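Local structure of F-actin-capping protein subunit alpha (Plasmodium berghei, 7A0H) at residues F44-D47 and I48-Y52; N90-H93 and L94-K97; G36-A39 and I40-N43; I12-V15 and L16-P20. The protein probably caps the fast-growing barbed ends of actin filaments, blocking subunit exchange there without severing them, and forms an asymmetric homodimer. All blocks are in the same frame, centred on the assembly; numbering follows the deposited sequence.

Interaction 1 of 4, residues F44-D47 and I48-Y52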
# COMPACT_ATOMS: atom_id res chain seq x y z
N PHE A 44 -24.47 5.33 1.96
CA PHE A 44 -23.23 5.93 1.50
C PHE A 44 -22.16 4.86 1.36
O PHE A 44 -21.49 4.76 0.33
CB PHE A 44 -22.78 7.00 2.49
CG PHE A 44 -21.48 7.66 2.16
CD1 PHE A 44 -21.41 8.68 1.23
CD2 PHE A 44 -20.33 7.30 2.83
CE1 PHE A 44 -20.22 9.31 0.97
CE2 PHE A 44 -19.14 7.91 2.56
CZ PHE A 44 -19.09 8.92 1.63
N ILE A 45 -22.06 3.99 2.35
CA ILE A 45 -21.05 2.95 2.28
C ILE A 45 -21.40 2.01 1.15
O ILE A 45 -20.53 1.60 0.38
CB ILE A 45 -20.92 2.23 3.62
CG1 ILE A 45 -20.31 3.13 4.70
CG2 ILE A 45 -20.00 1.00 3.52
CD1 ILE A 45 -20.36 2.47 6.13
N GLU A 46 -22.68 1.62 1.04
CA GLU A 46 -23.07 0.73 -0.04
C GLU A 46 -22.74 1.33 -1.41
O GLU A 46 -22.26 0.63 -2.29
CB GLU A 46 -24.55 0.36 0.04
CG GLU A 46 -24.91 -0.81 -0.99
CD GLU A 46 -25.19 -0.33 -2.41
OE1 GLU A 46 -25.47 0.89 -2.58
OE2 GLU A 46 -25.19 -1.16 -3.36
N ASP A 47 -22.98 2.63 -1.62
CA ASP A 47 -22.64 3.26 -2.89
C ASP A 47 -21.15 3.20 -3.15
O ASP A 47 -20.71 2.76 -4.22
CB ASP A 47 -23.17 4.69 -2.94
CG ASP A 47 -24.64 4.69 -3.28
OD1 ASP A 47 -25.01 3.89 -4.19
OD2 ASP A 47 -25.45 5.39 -2.63
N ILE A 48 -20.35 3.60 -2.18
CA ILE A 48 -18.91 3.58 -2.37
C ILE A 48 -18.41 2.17 -2.70
O ILE A 48 -17.48 1.99 -3.50
CB ILE A 48 -18.21 4.11 -1.10
CG1 ILE A 48 -18.17 5.61 -1.15
CG2 ILE A 48 -16.85 3.49 -1.00
CD1 ILE A 48 -17.61 6.19 0.14
N ILE A 49 -18.99 1.16 -2.08
CA ILE A 49 -18.49 -0.17 -2.35
C ILE A 49 -18.96 -0.65 -3.73
O ILE A 49 -18.23 -1.34 -4.44
CB ILE A 49 -18.91 -1.10 -1.22
CG1 ILE A 49 -18.13 -0.73 0.05
CG2 ILE A 49 -18.60 -2.52 -1.49
CD1 ILE A 49 -16.61 -1.01 -0.07
N SER A 50 -20.17 -0.32 -4.14
CA SER A 50 -20.60 -0.77 -5.44
C SER A 50 -19.70 -0.20 -6.53
O SER A 50 -19.40 -0.88 -7.50
CB SER A 50 -22.05 -0.38 -5.67
OG SER A 50 -22.20 1.04 -5.65
N LYS A 51 -19.29 1.04 -6.40
CA LYS A 51 -18.43 1.64 -7.40
C LYS A 51 -17.05 1.01 -7.35
O LYS A 51 -16.44 0.72 -8.39
CB LYS A 51 -18.34 3.14 -7.17
CG LYS A 51 -17.44 3.88 -8.15
CD LYS A 51 -18.03 3.95 -9.54
CE LYS A 51 -17.33 4.99 -10.42
NZ LYS A 51 -16.05 4.48 -10.97
N TYR A 52 -16.51 0.89 -6.15
CA TYR A 52 -15.31 0.10 -5.96
C TYR A 52 -15.39 -1.25 -6.66
O TYR A 52 -14.45 -1.66 -7.37
CB TYR A 52 -15.12 -0.07 -4.45
CG TYR A 52 -13.93 -0.84 -4.11
CD1 TYR A 52 -12.70 -0.23 -4.03
CD2 TYR A 52 -14.02 -2.21 -3.92
CE1 TYR A 52 -11.57 -0.96 -3.74
CE2 TYR A 52 -12.90 -2.96 -3.64
CZ TYR A 52 -11.68 -2.33 -3.55
OH TYR A 52 -10.56 -3.07 -3.23
O HOH W 1 -25.31 1.42 -5.67

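Interaction 2 of 4, residues N90-H93 and L94-K97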
# COMPACT_ATOMS: atom_id res chain seq x y z
N ASN A 90 -29.48 -8.95 -9.66
CA ASN A 90 -29.47 -7.93 -8.63
C ASN A 90 -28.46 -8.36 -7.59
O ASN A 90 -28.52 -9.48 -7.08
CB ASN A 90 -30.86 -7.79 -8.04
CG ASN A 90 -31.02 -6.49 -7.35
OD1 ASN A 90 -30.06 -5.97 -6.78
ND2 ASN A 90 -32.20 -5.92 -7.44
N VAL A 91 -27.53 -7.48 -7.24
CA VAL A 91 -26.44 -7.93 -6.39
C VAL A 91 -26.41 -7.22 -5.05
O VAL A 91 -26.79 -6.05 -4.93
CB VAL A 91 -25.11 -7.71 -7.17
CG1 VAL A 91 -24.03 -7.54 -6.29
CG2 VAL A 91 -24.85 -8.93 -8.13
N ASN A 92 -25.89 -7.90 -4.02
CA ASN A 92 -25.52 -7.20 -2.79
C ASN A 92 -24.01 -7.01 -2.80
O ASN A 92 -23.23 -7.98 -2.72
CB ASN A 92 -25.97 -7.91 -1.52
CG ASN A 92 -25.67 -7.09 -0.25
OD1 ASN A 92 -24.75 -6.25 -0.25
ND2 ASN A 92 -26.52 -7.27 0.83
N HIS A 93 -23.61 -5.74 -2.83
CA HIS A 93 -22.20 -5.41 -2.98
C HIS A 93 -21.41 -5.63 -1.69
O HIS A 93 -20.24 -6.03 -1.76
CB HIS A 93 -22.09 -3.97 -3.43
CG HIS A 93 -22.63 -3.75 -4.79
ND1 HIS A 93 -21.92 -4.06 -5.94
CD2 HIS A 93 -23.81 -3.23 -5.20
CE1 HIS A 93 -22.64 -3.73 -7.00
NE2 HIS A 93 -23.78 -3.20 -6.57
N LEU A 94 -22.00 -5.37 -0.53
CA LEU A 94 -21.27 -5.66 0.70
C LEU A 94 -21.14 -7.16 0.88
O LEU A 94 -20.07 -7.66 1.25
CB LEU A 94 -21.97 -5.03 1.90
CG LEU A 94 -22.35 -3.56 1.78
CD1 LEU A 94 -23.69 -3.23 2.48
CD2 LEU A 94 -21.19 -2.74 2.36
N LYS A 95 -22.22 -7.88 0.64
CA LYS A 95 -22.15 -9.33 0.79
C LYS A 95 -21.48 -10.01 -0.40
O LYS A 95 -21.00 -11.14 -0.27
CB LYS A 95 -23.57 -9.86 0.97
CG LYS A 95 -24.36 -9.39 2.20
CD LYS A 95 -23.82 -10.07 3.49
CE LYS A 95 -24.69 -9.79 4.74
NZ LYS A 95 -23.98 -9.98 6.11
N ARG A 96 -21.44 -9.36 -1.57
CA ARG A 96 -20.93 -9.99 -2.79
C ARG A 96 -21.70 -11.28 -3.09
O ARG A 96 -21.14 -12.38 -3.18
CB ARG A 96 -19.43 -10.27 -2.71
CG ARG A 96 -18.56 -9.01 -2.78
CD ARG A 96 -17.12 -9.32 -3.13
NE ARG A 96 -16.30 -8.11 -3.19
CZ ARG A 96 -14.96 -8.10 -3.32
NH1 ARG A 96 -14.28 -9.25 -3.40
NH2 ARG A 96 -14.31 -6.94 -3.40
N LYS A 97 -23.01 -11.13 -3.21
CA LYS A 97 -23.86 -12.25 -3.55
C LYS A 97 -24.98 -11.77 -4.42
O LYS A 97 -25.27 -10.57 -4.49
CB LYS A 97 -24.42 -12.97 -2.32
CG LYS A 97 -25.34 -12.12 -1.43
CD LYS A 97 -26.11 -13.02 -0.41
CE LYS A 97 -26.97 -12.23 0.58
NZ LYS A 97 -27.52 -13.17 1.62

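Interaction 3 of 4, residues G36-A39 and I40-N43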
# COMPACT_ATOMS: atom_id res chain seq x y z
N GLY A 36 -23.37 2.32 12.67
CA GLY A 36 -24.35 1.40 12.06
C GLY A 36 -25.83 1.78 12.19
O GLY A 36 -26.66 1.22 11.47
N SER A 37 -26.19 2.62 13.13
CA SER A 37 -27.61 2.98 13.26
C SER A 37 -28.02 3.98 12.19
O SER A 37 -29.23 4.23 12.00
CB SER A 37 -27.89 3.53 14.69
OG SER A 37 -27.48 4.87 14.88
N ASN A 38 -27.07 4.55 11.47
CA ASN A 38 -27.34 5.65 10.55
C ASN A 38 -27.53 5.12 9.14
O ASN A 38 -26.57 4.82 8.44
CB ASN A 38 -26.21 6.66 10.62
CG ASN A 38 -26.50 7.87 9.82
OD1 ASN A 38 -27.12 7.80 8.75
ND2 ASN A 38 -26.09 9.02 10.34
N ALA A 39 -28.78 5.08 8.69
CA ALA A 39 -29.09 4.49 7.39
C ALA A 39 -28.49 5.29 6.25
O ALA A 39 -28.31 4.73 5.16
CB ALA A 39 -30.62 4.37 7.24
N ILE A 40 -28.19 6.58 6.46
CA ILE A 40 -27.58 7.38 5.40
C ILE A 40 -26.17 6.90 5.14
O ILE A 40 -25.72 6.79 3.98
CB ILE A 40 -27.58 8.87 5.77
CG1 ILE A 40 -29.00 9.41 5.70
CG2 ILE A 40 -26.60 9.64 4.87
CD1 ILE A 40 -29.15 10.85 6.12
N ILE A 41 -25.45 6.58 6.21
CA ILE A 41 -24.07 6.16 6.00
C ILE A 41 -23.98 4.67 5.71
O ILE A 41 -22.97 4.24 5.17
CB ILE A 41 -23.17 6.56 7.19
CG1 ILE A 41 -23.22 5.56 8.34
CG2 ILE A 41 -23.51 7.98 7.63
CD1 ILE A 41 -22.08 4.59 8.29
N GLN A 42 -25.01 3.89 6.02
CA GLN A 42 -25.06 2.53 5.51
C GLN A 42 -25.18 2.56 4.01
O GLN A 42 -24.47 1.84 3.32
CB GLN A 42 -26.21 1.78 6.16
CG GLN A 42 -25.85 1.50 7.61
CD GLN A 42 -25.43 0.08 7.85
OE1 GLN A 42 -25.42 -0.76 6.93
NE2 GLN A 42 -25.02 -0.21 9.09
N ASN A 43 -25.97 3.48 3.48
CA ASN A 43 -26.20 3.62 2.05
C ASN A 43 -25.05 4.31 1.34
O ASN A 43 -24.70 3.92 0.21
CB ASN A 43 -27.51 4.36 1.84
CG ASN A 43 -28.72 3.51 2.23
OD1 ASN A 43 -28.68 2.27 2.13
ND2 ASN A 43 -29.77 4.16 2.72

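Interaction 4 of 4, residues I12-V15 and L16-P20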
# COMPACT_ATOMS: atom_id res chain seq x y z
N ILE A 12 -14.86 8.18 6.05
CA ILE A 12 -15.18 6.84 5.55
C ILE A 12 -14.60 6.65 4.16
O ILE A 12 -14.11 5.57 3.81
CB ILE A 12 -16.70 6.63 5.57
CG1 ILE A 12 -17.18 6.33 6.99
CG2 ILE A 12 -17.06 5.49 4.61
CD1 ILE A 12 -18.67 6.38 7.18
N ARG A 13 -14.68 7.69 3.34
CA ARG A 13 -14.08 7.67 2.01
C ARG A 13 -12.57 7.55 2.10
O ARG A 13 -11.96 6.73 1.41
CB ARG A 13 -14.52 8.91 1.25
CG ARG A 13 -14.01 9.03 -0.14
CD ARG A 13 -14.89 9.94 -0.93
NE ARG A 13 -16.07 9.21 -1.37
CZ ARG A 13 -17.18 9.79 -1.82
NH1 ARG A 13 -17.27 11.11 -1.87
NH2 ARG A 13 -18.20 9.03 -2.20
N HIS A 14 -11.94 8.35 2.95
CA HIS A 14 -10.49 8.29 3.02
C HIS A 14 -9.99 6.93 3.46
O HIS A 14 -9.02 6.42 2.91
CB HIS A 14 -9.98 9.39 3.95
CG HIS A 14 -8.50 9.53 3.97
ND1 HIS A 14 -7.77 9.48 5.13
CD2 HIS A 14 -7.60 9.67 2.96
CE1 HIS A 14 -6.48 9.61 4.85
NE2 HIS A 14 -6.35 9.72 3.54
N VAL A 15 -10.66 6.30 4.42
CA VAL A 15 -10.18 5.01 4.90
C VAL A 15 -10.41 3.92 3.88
O VAL A 15 -9.58 3.03 3.71
CB VAL A 15 -10.80 4.65 6.26
CG1 VAL A 15 -10.27 5.59 7.33
CG2 VAL A 15 -12.30 4.66 6.20
N LEU A 16 -11.55 3.93 3.20
CA LEU A 16 -11.78 2.88 2.20
C LEU A 16 -10.98 3.13 0.94
O LEU A 16 -10.66 2.19 0.21
CB LEU A 16 -13.27 2.77 1.86
CG LEU A 16 -14.25 2.57 3.02
CD1 LEU A 16 -15.65 2.33 2.54
CD2 LEU A 16 -13.86 1.40 3.89
N SER A 17 -10.66 4.40 0.66
CA SER A 17 -9.79 4.75 -0.45
C SER A 17 -8.42 4.13 -0.26
O SER A 17 -7.83 3.57 -1.18
CB SER A 17 -9.69 6.26 -0.58
OG SER A 17 -8.74 6.64 -1.54
N ASN A 18 -7.88 4.28 0.94
CA ASN A 18 -6.48 3.97 1.18
C ASN A 18 -6.26 2.53 1.63
O ASN A 18 -5.10 2.09 1.69
CB ASN A 18 -5.96 4.95 2.24
CG ASN A 18 -5.65 6.33 1.65
OD1 ASN A 18 -6.23 7.33 2.06
ND2 ASN A 18 -4.76 6.37 0.67
N ALA A 19 -7.32 1.82 1.97
CA ALA A 19 -7.20 0.46 2.46
C ALA A 19 -6.88 -0.52 1.33
O ALA A 19 -7.47 -0.44 0.25
CB ALA A 19 -8.51 0.09 3.15
N PRO A 20 -5.99 -1.49 1.55
CA PRO A 20 -5.76 -2.55 0.53
C PRO A 20 -6.96 -3.48 0.44
O PRO A 20 -7.74 -3.58 1.39
CB PRO A 20 -4.51 -3.28 1.05
CG PRO A 20 -4.55 -3.06 2.56
CD PRO A 20 -5.14 -1.69 2.74

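Interaction 1 of 4, residues F44-D47 and I48-Y52
F44 and I48 face each other one turn apart on helix 39-55, an i to i+4 pair. Their side chains meet at an angle: I48 CG1 lies over one face of the F44 ring, and I48 CD1 reaches its CE2-CZ side, 3.3 Å from CE2. With CG of F44 anti to its N (chi1 178°), the ring swings along the helix into this position. Ring and branched chain suit a flank turned to helix 3-18, where I12 and R13 touch F44 and R13 touches I48. On the side facing helix 21-35, I45 CG2 and I49 CG1 approach more loosely, at 4.3 Å; I45 rests on I28 and I49 on V24, as buried aliphatics should. The remaining flank is polar. E46 bends at chi2, which brings its OE2 to 4.0 Å from S50 CB, and both residues touch H93. A water 2.9 Å from D47 OD1 and 3.1 Å from S50 OG is placed to bridge carboxylate and hydroxyl. S50 OG turns back on the helix: chi1 of 62° sets it between N and C, and it donates to D47 O at 2.7 Å, a carbonyl that also accepts from K51 N.

Interaction 2 of 4, residues N90-H93 and L94-K97
N92 holds the turn between strands 87-92 and 97-103; K95 meets it from within the loop and K97 from the start of strand 97-103. The backbone bonds form a G1 beta bulge, with R96 and K97 both facing N92. N92 N donates to K97 O at 2.8 Å in a nearly straight bond (168°), and K97 N returns a bond to N92 O at 3.2 Å, lying in the carbonyl plane on a lone pair. R96 N adds a weak bond to the same oxygen. R96 has positive phi (57°), the conformation expected at the first bulge position, where glycine is the commonest residue.

The side-chain polar bonds come from the N92 amide. Its CG stands anti to N, which carries OD1 back over the turn to accept from K95 N at 3.1 Å; this donor sits above the carbonyl plane. L94 N adds a weak bond at 2.9 Å.

In van der Waals contact, the K95 methylenes cross the amide at an angle, CG 3.3 Å from N92 ND2. The apolar contact is V91 CG1 over the centre of one face of the H93 ring, which also meets the ring of Y80; L94 reaches I45 of helix 39-55.

One asparagine oxygen thus accepts from K95 N and, weakly, from L94 N, so a side chain supplements the backbone bonds and partly satisfies the polar backbone of the turn.

Interaction 3 of 4, residues G36-A39 and I40-N43
The chain passes at N38 from the loop after helix 21-35 into the first turn of helix 39-55, where Q42 N bonds to N38 O at 3.0 Å and N43 N to A39 O at 3.1 Å. N38 itself is not helical (phi -96°, psi 104°), as befits the N-cap.

Its side chain caps the helix: CG anti to N turns OD1 toward first-turn N-H groups, which lack the usual i-4 helical acceptor. I40 N reaches OD1 at 2.8 Å in the carbonyl plane, whereas I41 N, at 3.3 Å, comes from above that plane and also bonds weakly to N38 O. Asparagine suits the place because its short amide can bend back on its own helix start. The same face of the amide meets I41, whose CG2 lies 3.7 Å from N38 CG, the two chains crossing at about a right angle; I41 then packs on L5, I12 and F35. From one turn later, the bent chain of Q42 sends NE2 to G36 O at 3.2 Å, on a lone pair of that carbonyl, and Q42 also touches K32.

Two amides therefore serve opposite needs: N38 supplies an acceptor to N-H groups at the helix start, and Q42 supplies a donor to a loop carbonyl.

Interaction 4 of 4, residues I12-V15 and L16-P20
This is the C-terminal end of helix 3-18, where I12 and L16 make an apolar i to i+4 pair and the last turn gives way to loop at A19. The backbone follows the alpha-helical pattern: L16 N to I12 O, S17 N to R13 O at 2.8 Å, and N18 N to H14 O at 3.1 Å. The final bond, A19 N to V15 O, is weak, its N-H...O angle falling to 125° as the helix ends.

I12 and L16 lie side by side and point the same way, CG2 of I12 being 4.0 Å from CD1 of L16. The leucine CG stands beside its own N (chi1 -54°), which also brings it to 3.1 Å from I12 O. Beyond the pair, L16 packs on L27, I28 and L31 of helix 21-35 and on I48 of helix 39-55. V15 joins this side with a touch on L27. Aliphatic chains such as isoleucine, valine and leucine suit such a buried helix face.

H14 and N18 lie one turn apart on a different flank. There the second subunit approaches: H14 packs on L27 of the neighbouring subunit, and N18 on K23 of the same neighbour.

The helix end thus sets aliphatic packing toward its own two partner helices, while H14, N18 and, just beyond the helix, P20 make packing contacts with the second subunit.

In the fold
Interactions 1, 3 and 4 belong to the bundle of helices 3-18, 21-35 and 39-55. Interactions 1 and 3 share helix 39-55, whereas interaction 2 is the turn of an antiparallel sheet set against that helix. Interactions 1 and 4 meet directly where helices 39-55 and 3-18 pack; interaction 3 adjoins interaction 1 in sequence and touches interaction 4 only through I41 on I12. Interaction 2 touches interaction 1 through H93 and L94. Side-chain amides govern interactions 2 and 3, where a turn and a helix start need acceptors, while aliphatic packing marks interactions 1 and 4, with a phenyl ring and a polar flank added in interaction 1. Interactions 1, 2 and 4 are partly buried, interaction 3 is a surface contact, and only interaction 4 reaches the second subunit.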